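Local coordinates for protein PelD (Pseudomonas aeruginosa, PDB 4EU0) that binds cyclic di-GMP through the cytosolic piece represented here, a GAF domain followed by a degenerate GGDEF domain, and takes part in pellicle formation, at residues F129-E133 and R134-L138; L218-D221 and E222-V226; G275-R278 and Q279-G282. One frame throughout, in Å; residues are numbered along the deposited sequence.

Contact 1 (F129-E133 and R134-L138); sequences FVFNE and RTFSL
The ring of F136 presents its edge to the face of F131 in a T-shaped pair, with centroids 5.2 Å apart and planes at 84°. The leading atom is CZ of F136, which lies over one face of F131, displaced toward the rim and 3.6 Å from F131 CD1. F131, at the centre of an inverse gamma turn, carries CG anti to its backbone N (chi1 -171°), a setting that brings one face of the ring against F136 CZ. One face of F136 is occupied by the backbone: N132 O sits 3.1 Å from F136 CG, above the ring plane, while the same oxygen accepts a nearly straight bond from F136 N (169° at the hydrogen). V106, S87 and R89 also touch both rings, placing the pair against strands 106-111 and 86-87 of the GAF-domain sheet.

N132 is the N-cap of helix 133-150. Its CG stands between the backbone N and the carbonyl carbon, which folds OD1 back to accept from T135 N at 3.1 Å; the donor is tilted from the amide plane. T135 crosses this amide at about a right angle and directs OG1 to V130 O in a weak hydrogen bond of 2.9 Å.

One residue further on from the F136 bond, S137 N donates to E133 O at 2.9 Å. Water 1 joins E133 OE1 to S137 OG, both at 2.6 Å, and E133 OE2 forms a salt bridge with R89. The acidic side chain in the first turn probably interacts favourably with the helix dipole. The N132 side chain thus satisfies T135 N, an amide at the start of the helix with no helical carbonyl to bond to, while the aromatic pair probably helps to set how the loop lies against the helix.

Contact 2 (L218-D221 and E222-V226); sequences LRND and EGRRV
N220 OD1 is gripped by two backbone amides, E222 N at 3.0 Å and R224 N at 3.1 Å. They approach from opposite faces of the side-chain amide plane, and both stand well out of that plane. The torsion behind this is chi1 of 74°, which places CG between the backbone N and the carbonyl carbon and tucks OD1 inside the turn. ND2 donates to C289 O, an outside partner that further fixes the rotation of the amide, and V226 CG2 packs across it at about a right angle, 3.8 Å from ND2.

The backbone of N220 works in the same turn: its N donates to R224 O, and its O accepts from G223 N at 2.9 Å, closing a type I turn from N220 to G223. G223 has a positive phi of 84°, a conformation that favours glycine.

On the face carrying R219 and R225, the two arginines run side by side in the same direction. R219 is bent at chi2, bringing NH1 to G223 O at 2.9 Å with the acceptor in the guanidinium plane. R225 CG lies over the centre of that guanidinium, 3.6 Å from R219 CZ. The like-charged groups come close, R219 NH2 to R225 NH2 being 3.4 Å, and their planes differ by 41°; R225 NH1 is held by Q202.

L218 and V226 form a hydrogen-bonded antiparallel pair, with V226 N to L218 O at 2.8 Å. The arrangement is that of a beta hairpin closed by a type I turn with a G1 bulge, its loop braced by N220 OD1, joining edge strand 214-219 to strand 225-231 in the GGDEF-domain sheet.

Contact 3 (G275-R278 and Q279-G282); sequences GNDR and QALG
D277 OD2 accepts from Q279 N at 2.9 Å, the shortest direct hydrogen bond between 275-278 and 279-282. The N-H meets OD2 from well above the carboxylate plane, and the angle at the hydrogen is 130°, so the bond is bent. The side chain is in an unusual setting, with chi1 of 131° lying away from the staggered positions; this nevertheless turns OD2 toward the amide of Q279. The second bond comes from the main chain: A280 N donates to D277 O at 3.2 Å, with the amide well above the carbonyl plane and a fairly straight approach at the hydrogen (161°).

The main-chain bond closes a type I turn from D277 to A280 leading into helix 280-288; the aspartate side chain adds a capping bond just ahead of the helix. The helix belongs to the GGDEF domain and follows edge strand 265-272. A negative carboxylate at this end is probably favoured by the helix dipole.

Two waters extend the capping into the first turn. Water 2 donates to D277 O and accepts from L281 N at 3.2 Å; water 3 donates to R278 O at 2.7 Å and accepts from G282 N, standing between a carbonyl and an amide four residues apart.

Farther out, Q279 CB passes 3.4 Å from D277 OD2. The methyl of A280 lies against D277 O at 3.3 Å from CB, with N276 OD1 more loosely placed on it at 4.1 Å. N276, A280 and L281 all touch Y270 of strand 265-272.

All three contacts are local. Contacts 1 and 3 each lead a loop into a helix, 133-150 in the GAF domain and 280-288 in the GGDEF domain, whereas contact 2 closes a hairpin in the latter. Contact 3 is a surface turn, held by one aspartate, a main-chain turn bond and two bridging waters. Contacts 1 and 2 are partly buried: the first adds an aromatic pair to its cap, the second an internal amide and two arginines lying side by side. Centres of contacts 1 and 2 stand 45 Å apart, on opposite sides of the chain's centre; those of contacts 2 and 3 are 22 Å apart, contact 2 on the hairpin that includes edge strand 214-219, contact 3 just after the other edge strand, 265-272.

Contact 1 (F129-E133 and R134-L138)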
loop_
_atom_site.group_PDB
_atom_site.type_symbol
_atom_site.label_atom_id
_atom_site.label_comp_id
_atom_site.label_asym_id
_atom_site.label_seq_id
_atom_site.Cartn_x
_atom_site.Cartn_y
_atom_site.Cartn_z
ATOM N N PHE A 129 7.668 -27.026 4.939
ATOM C CA PHE A 129 7.611 -26.846 3.486
ATOM C C PHE A 129 7.291 -25.412 3.042
ATOM O O PHE A 129 7.487 -25.077 1.876
ATOM C CB PHE A 129 6.690 -27.875 2.809
ATOM C CG PHE A 129 5.247 -27.797 3.233
ATOM C CD1 PHE A 129 4.374 -26.895 2.636
ATOM C CD2 PHE A 129 4.755 -28.653 4.212
ATOM C CE1 PHE A 129 3.039 -26.823 3.026
ATOM C CE2 PHE A 129 3.420 -28.594 4.605
ATOM C CZ PHE A 129 2.564 -27.677 4.013
ATOM N N VAL A 130 6.804 -24.579 3.965
ATOM C CA VAL A 130 6.624 -23.139 3.700
ATOM C C VAL A 130 7.636 -22.283 4.468
ATOM O O VAL A 130 7.601 -21.056 4.402
ATOM C CB VAL A 130 5.171 -22.619 3.980
ATOM C CG1 VAL A 130 4.164 -23.288 3.046
ATOM C CG2 VAL A 130 4.777 -22.790 5.451
ATOM N N PHE A 131 8.531 -22.936 5.203
ATOM C CA PHE A 131 9.584 -22.238 5.929
ATOM C C PHE A 131 10.698 -21.899 4.938
ATOM O O PHE A 131 11.769 -22.519 4.932
ATOM C CB PHE A 131 10.089 -23.089 7.101
ATOM C CG PHE A 131 11.032 -22.365 8.023
ATOM C CD1 PHE A 131 10.576 -21.345 8.857
ATOM C CD2 PHE A 131 12.375 -22.703 8.059
ATOM C CE1 PHE A 131 11.450 -20.680 9.707
ATOM C CE2 PHE A 131 13.254 -22.043 8.909
ATOM C CZ PHE A 131 12.790 -21.027 9.732
ATOM N N ASN A 132 10.414 -20.912 4.089
ATOM C CA ASN A 132 11.308 -20.519 3.004
ATOM C C ASN A 132 11.154 -19.051 2.625
ATOM O O ASN A 132 10.219 -18.381 3.073
ATOM C CB ASN A 132 11.116 -21.431 1.777
ATOM C CG ASN A 132 9.718 -21.337 1.172
ATOM O OD1 ASN A 132 9.278 -20.271 0.758
ATOM N ND2 ASN A 132 9.034 -22.475 1.088
ATOM N N GLU A 133 12.063 -18.566 1.781
ATOM C CA GLU A 133 12.079 -17.161 1.377
ATOM C C GLU A 133 10.820 -16.686 0.652
ATOM O O GLU A 133 10.444 -15.521 0.785
ATOM C CB GLU A 133 13.327 -16.846 0.545
ATOM C CG GLU A 133 14.630 -16.870 1.350
ATOM C CD GLU A 133 14.772 -15.706 2.335
ATOM O OE1 GLU A 133 14.018 -14.713 2.237
ATOM O OE2 GLU A 133 15.656 -15.784 3.213
ATOM N N ARG A 134 10.170 -17.578 -0.094
ATOM C CA ARG A 134 8.927 -17.237 -0.793
ATOM C C ARG A 134 7.813 -16.835 0.188
ATOM O O ARG A 134 7.143 -15.815 -0.001
ATOM C CB ARG A 134 8.468 -18.387 -1.707
ATOM C CG ARG A 134 7.149 -18.103 -2.420
ATOM C CD ARG A 134 6.603 -19.307 -3.162
ATOM N NE ARG A 134 5.228 -19.060 -3.597
ATOM C CZ ARG A 134 4.530 -19.848 -4.412
ATOM N NH1 ARG A 134 5.069 -20.955 -4.911
ATOM N NH2 ARG A 134 3.286 -19.522 -4.731
ATOM N N THR A 135 7.628 -17.632 1.234
ATOM C CA THR A 135 6.605 -17.355 2.248
ATOM C C THR A 135 7.005 -16.157 3.118
ATOM O O THR A 135 6.170 -15.298 3.430
ATOM C CB THR A 135 6.322 -18.598 3.118
ATOM O OG1 THR A 135 6.076 -19.727 2.269
ATOM C CG2 THR A 135 5.114 -18.379 4.029
ATOM N N PHE A 136 8.284 -16.088 3.482
ATOM C CA PHE A 136 8.797 -14.954 4.253
ATOM C C PHE A 136 8.506 -13.644 3.524
ATOM O O PHE A 136 8.073 -12.668 4.143
ATOM C CB PHE A 136 10.303 -15.081 4.519
ATOM C CG PHE A 136 10.690 -16.281 5.340
ATOM C CD1 PHE A 136 9.760 -16.943 6.139
ATOM C CD2 PHE A 136 12.003 -16.738 5.326
ATOM C CE1 PHE A 136 10.120 -18.052 6.888
ATOM C CE2 PHE A 136 12.381 -17.842 6.081
ATOM C CZ PHE A 136 11.439 -18.501 6.869
ATOM N N SER A 137 8.725 -13.627 2.206
ATOM C CA SER A 137 8.484 -12.424 1.412
ATOM C C SER A 137 7.009 -12.052 1.457
ATOM O O SER A 137 6.670 -10.894 1.644
ATOM C CB SER A 137 8.968 -12.596 -0.032
ATOM O OG SER A 137 10.380 -12.761 -0.062
ATOM N N LEU A 138 6.131 -13.040 1.330
ATOM C CA LEU A 138 4.700 -12.759 1.369
ATOM C C LEU A 138 4.242 -12.234 2.744
ATOM O O LEU A 138 3.424 -11.330 2.820
ATOM C CB LEU A 138 3.921 -13.987 0.900
ATOM C CG LEU A 138 2.657 -14.512 1.557
ATOM C CD1 LEU A 138 1.859 -15.298 0.522
ATOM C CD2 LEU A 138 3.088 -15.420 2.692
HETATM O O HOH W 1 12.182 -13.009 1.727
#

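Contact 2 (L218-D221 and E222-V226)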
loop_
_atom_site.group_PDB
_atom_site.type_symbol
_atom_site.label_atom_id
_atom_site.label_comp_id
_atom_site.label_asym_id
_atom_site.label_seq_id
_atom_site.Cartn_x
_atom_site.Cartn_y
_atom_site.Cartn_z
ATOM N N LEU A 218 -4.684 17.726 -9.474
ATOM C CA LEU A 218 -3.699 18.803 -9.399
ATOM C C LEU A 218 -3.809 19.747 -10.582
ATOM O O LEU A 218 -4.461 19.440 -11.578
ATOM C CB LEU A 218 -2.278 18.214 -9.360
ATOM C CG LEU A 218 -1.915 17.259 -8.217
ATOM C CD1 LEU A 218 -0.568 16.631 -8.476
ATOM C CD2 LEU A 218 -1.930 17.975 -6.877
ATOM N N ARG A 219 -3.177 20.911 -10.449
ATOM C CA ARG A 219 -2.961 21.811 -11.572
ATOM C C ARG A 219 -1.459 21.920 -11.788
ATOM O O ARG A 219 -0.725 22.183 -10.845
ATOM C CB ARG A 219 -3.558 23.193 -11.282
ATOM C CG ARG A 219 -5.080 23.209 -11.210
ATOM C CD ARG A 219 -5.689 23.315 -12.606
ATOM N NE ARG A 219 -7.148 23.430 -12.573
ATOM C CZ ARG A 219 -7.883 23.917 -13.568
ATOM N NH1 ARG A 219 -7.300 24.357 -14.678
ATOM N NH2 ARG A 219 -9.205 23.975 -13.449
ATOM N N ASN A 220 -0.996 21.715 -13.017
ATOM C CA ASN A 220 0.441 21.832 -13.282
ATOM C C ASN A 220 0.902 23.274 -13.540
ATOM O O ASN A 220 0.104 24.213 -13.456
ATOM C CB ASN A 220 0.902 20.857 -14.381
ATOM C CG ASN A 220 0.481 21.271 -15.788
ATOM O OD1 ASN A 220 -0.068 22.354 -16.022
ATOM N ND2 ASN A 220 0.745 20.388 -16.746
ATOM N N ASP A 221 2.186 23.438 -13.850
ATOM C CA ASP A 221 2.779 24.765 -14.026
ATOM C C ASP A 221 2.284 25.511 -15.273
ATOM O O ASP A 221 2.540 26.706 -15.424
ATOM C CB ASP A 221 4.313 24.676 -14.011
ATOM C CG ASP A 221 4.874 23.892 -15.189
ATOM O OD1 ASP A 221 4.104 23.214 -15.906
ATOM O OD2 ASP A 221 6.104 23.966 -15.400
ATOM N N GLU A 222 1.584 24.806 -16.159
ATOM C CA GLU A 222 0.958 25.430 -17.326
ATOM C C GLU A 222 -0.518 25.746 -17.047
ATOM O O GLU A 222 -1.236 26.241 -17.922
ATOM C CB GLU A 222 1.095 24.530 -18.560
ATOM C CG GLU A 222 2.544 24.221 -18.973
ATOM C CD GLU A 222 3.231 25.372 -19.679
ATOM O OE1 GLU A 222 2.949 25.596 -20.877
ATOM O OE2 GLU A 222 4.076 26.043 -19.046
ATOM N N GLY A 223 -0.958 25.453 -15.824
ATOM C CA GLY A 223 -2.326 25.735 -15.385
ATOM C C GLY A 223 -3.352 24.682 -15.769
ATOM O O GLY A 223 -4.561 24.901 -15.624
ATOM N N ARG A 224 -2.875 23.535 -16.248
ATOM C CA ARG A 224 -3.760 22.479 -16.725
ATOM C C ARG A 224 -4.089 21.488 -15.634
ATOM O O ARG A 224 -3.271 21.238 -14.738
ATOM C CB ARG A 224 -3.140 21.750 -17.915
ATOM C CG ARG A 224 -2.981 22.631 -19.134
ATOM C CD ARG A 224 -2.812 21.790 -20.359
ATOM N NE ARG A 224 -1.418 21.480 -20.625
ATOM C CZ ARG A 224 -0.769 21.826 -21.732
ATOM N NH1 ARG A 224 -1.385 22.500 -22.696
ATOM N NH2 ARG A 224 0.504 21.491 -21.874
ATOM N N ARG A 225 -5.290 20.927 -15.714
ATOM C CA ARG A 225 -5.688 19.849 -14.817
ATOM C C ARG A 225 -4.811 18.640 -15.098
ATOM O O ARG A 225 -4.612 18.253 -16.254
ATOM C CB ARG A 225 -7.152 19.471 -15.045
ATOM C CG ARG A 225 -8.149 20.586 -14.811
ATOM C CD ARG A 225 -9.549 20.132 -15.246
ATOM N NE ARG A 225 -10.574 21.145 -14.967
ATOM C CZ ARG A 225 -11.208 21.276 -13.806
ATOM N NH1 ARG A 225 -10.928 20.469 -12.788
ATOM N NH2 ARG A 225 -12.128 22.225 -13.650
ATOM N N VAL A 226 -4.275 18.052 -14.035
ATOM C CA VAL A 226 -3.571 16.781 -14.137
ATOM C C VAL A 226 -4.185 15.876 -13.090
ATOM O O VAL A 226 -4.245 16.254 -11.914
ATOM C CB VAL A 226 -2.059 16.913 -13.844
ATOM C CG1 VAL A 226 -1.407 15.531 -13.747
ATOM C CG2 VAL A 226 -1.360 17.782 -14.895
#

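Contact 3 (G275-R278 and Q279-G282)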
loop_
_atom_site.group_PDB
_atom_site.type_symbol
_atom_site.label_atom_id
_atom_site.label_comp_id
_atom_site.label_asym_id
_atom_site.label_seq_id
_atom_site.Cartn_x
_atom_site.Cartn_y
_atom_site.Cartn_z
ATOM N N GLY A 275 14.520 -1.527 -11.274
ATOM C CA GLY A 275 15.498 -1.262 -12.327
ATOM C C GLY A 275 15.621 0.214 -12.674
ATOM O O GLY A 275 16.724 0.692 -12.952
ATOM N N ASN A 276 14.495 0.935 -12.657
ATOM C CA ASN A 276 14.474 2.381 -12.931
ATOM C C ASN A 276 15.478 3.153 -12.079
ATOM O O ASN A 276 15.628 2.872 -10.892
ATOM C CB ASN A 276 13.072 2.967 -12.717
ATOM C CG ASN A 276 12.156 2.760 -13.913
ATOM O OD1 ASN A 276 11.623 3.725 -14.478
ATOM N ND2 ASN A 276 11.966 1.503 -14.302
ATOM N N ASP A 277 16.162 4.117 -12.694
ATOM C CA ASP A 277 17.120 4.974 -11.986
ATOM C C ASP A 277 16.429 5.790 -10.886
ATOM O O ASP A 277 15.223 6.022 -10.947
ATOM C CB ASP A 277 17.908 5.840 -12.990
ATOM C CG ASP A 277 17.948 7.314 -12.617
ATOM O OD1 ASP A 277 18.975 7.772 -12.062
ATOM O OD2 ASP A 277 16.951 8.014 -12.891
ATOM N N ARG A 278 17.191 6.197 -9.872
ATOM C CA ARG A 278 16.613 6.874 -8.707
ATOM C C ARG A 278 16.029 8.266 -8.995
ATOM O O ARG A 278 15.213 8.773 -8.225
ATOM C CB ARG A 278 17.611 6.897 -7.538
ATOM C CG ARG A 278 17.491 5.662 -6.642
ATOM C CD ARG A 278 18.524 5.610 -5.522
ATOM N NE ARG A 278 18.554 6.820 -4.700
ATOM C CZ ARG A 278 17.734 7.082 -3.682
ATOM N NH1 ARG A 278 16.774 6.228 -3.331
ATOM N NH2 ARG A 278 17.874 8.220 -3.016
ATOM N N GLN A 279 16.418 8.858 -10.122
ATOM C CA GLN A 279 15.955 10.192 -10.504
ATOM C C GLN A 279 14.733 10.158 -11.426
ATOM O O GLN A 279 14.180 11.204 -11.773
ATOM C CB GLN A 279 17.091 10.968 -11.176
ATOM C CG GLN A 279 18.356 11.057 -10.332
ATOM C CD GLN A 279 18.224 11.986 -9.126
ATOM O OE1 GLN A 279 17.260 12.746 -9.003
ATOM N NE2 GLN A 279 19.210 11.932 -8.235
ATOM N N ALA A 280 14.315 8.955 -11.806
ATOM C CA ALA A 280 13.318 8.776 -12.863
ATOM C C ALA A 280 11.932 9.290 -12.474
ATOM O O ALA A 280 11.271 9.973 -13.260
ATOM C CB ALA A 280 13.256 7.312 -13.286
ATOM N N LEU A 281 11.501 8.970 -11.256
ATOM C CA LEU A 281 10.182 9.398 -10.796
ATOM C C LEU A 281 10.089 10.924 -10.718
ATOM O O LEU A 281 9.064 11.508 -11.065
ATOM C CB LEU A 281 9.845 8.747 -9.456
ATOM C CG LEU A 281 8.473 9.076 -8.866
ATOM C CD1 LEU A 281 7.342 8.690 -9.816
ATOM C CD2 LEU A 281 8.307 8.378 -7.519
ATOM N N GLY A 282 11.175 11.553 -10.268
ATOM C CA GLY A 282 11.285 13.009 -10.241
ATOM C C GLY A 282 11.163 13.634 -11.619
ATOM O O GLY A 282 10.430 14.596 -11.803
HETATM O O HOH W 2 12.847 6.832 -9.259
HETATM O O HOH W 3 12.991 10.353 -8.269
#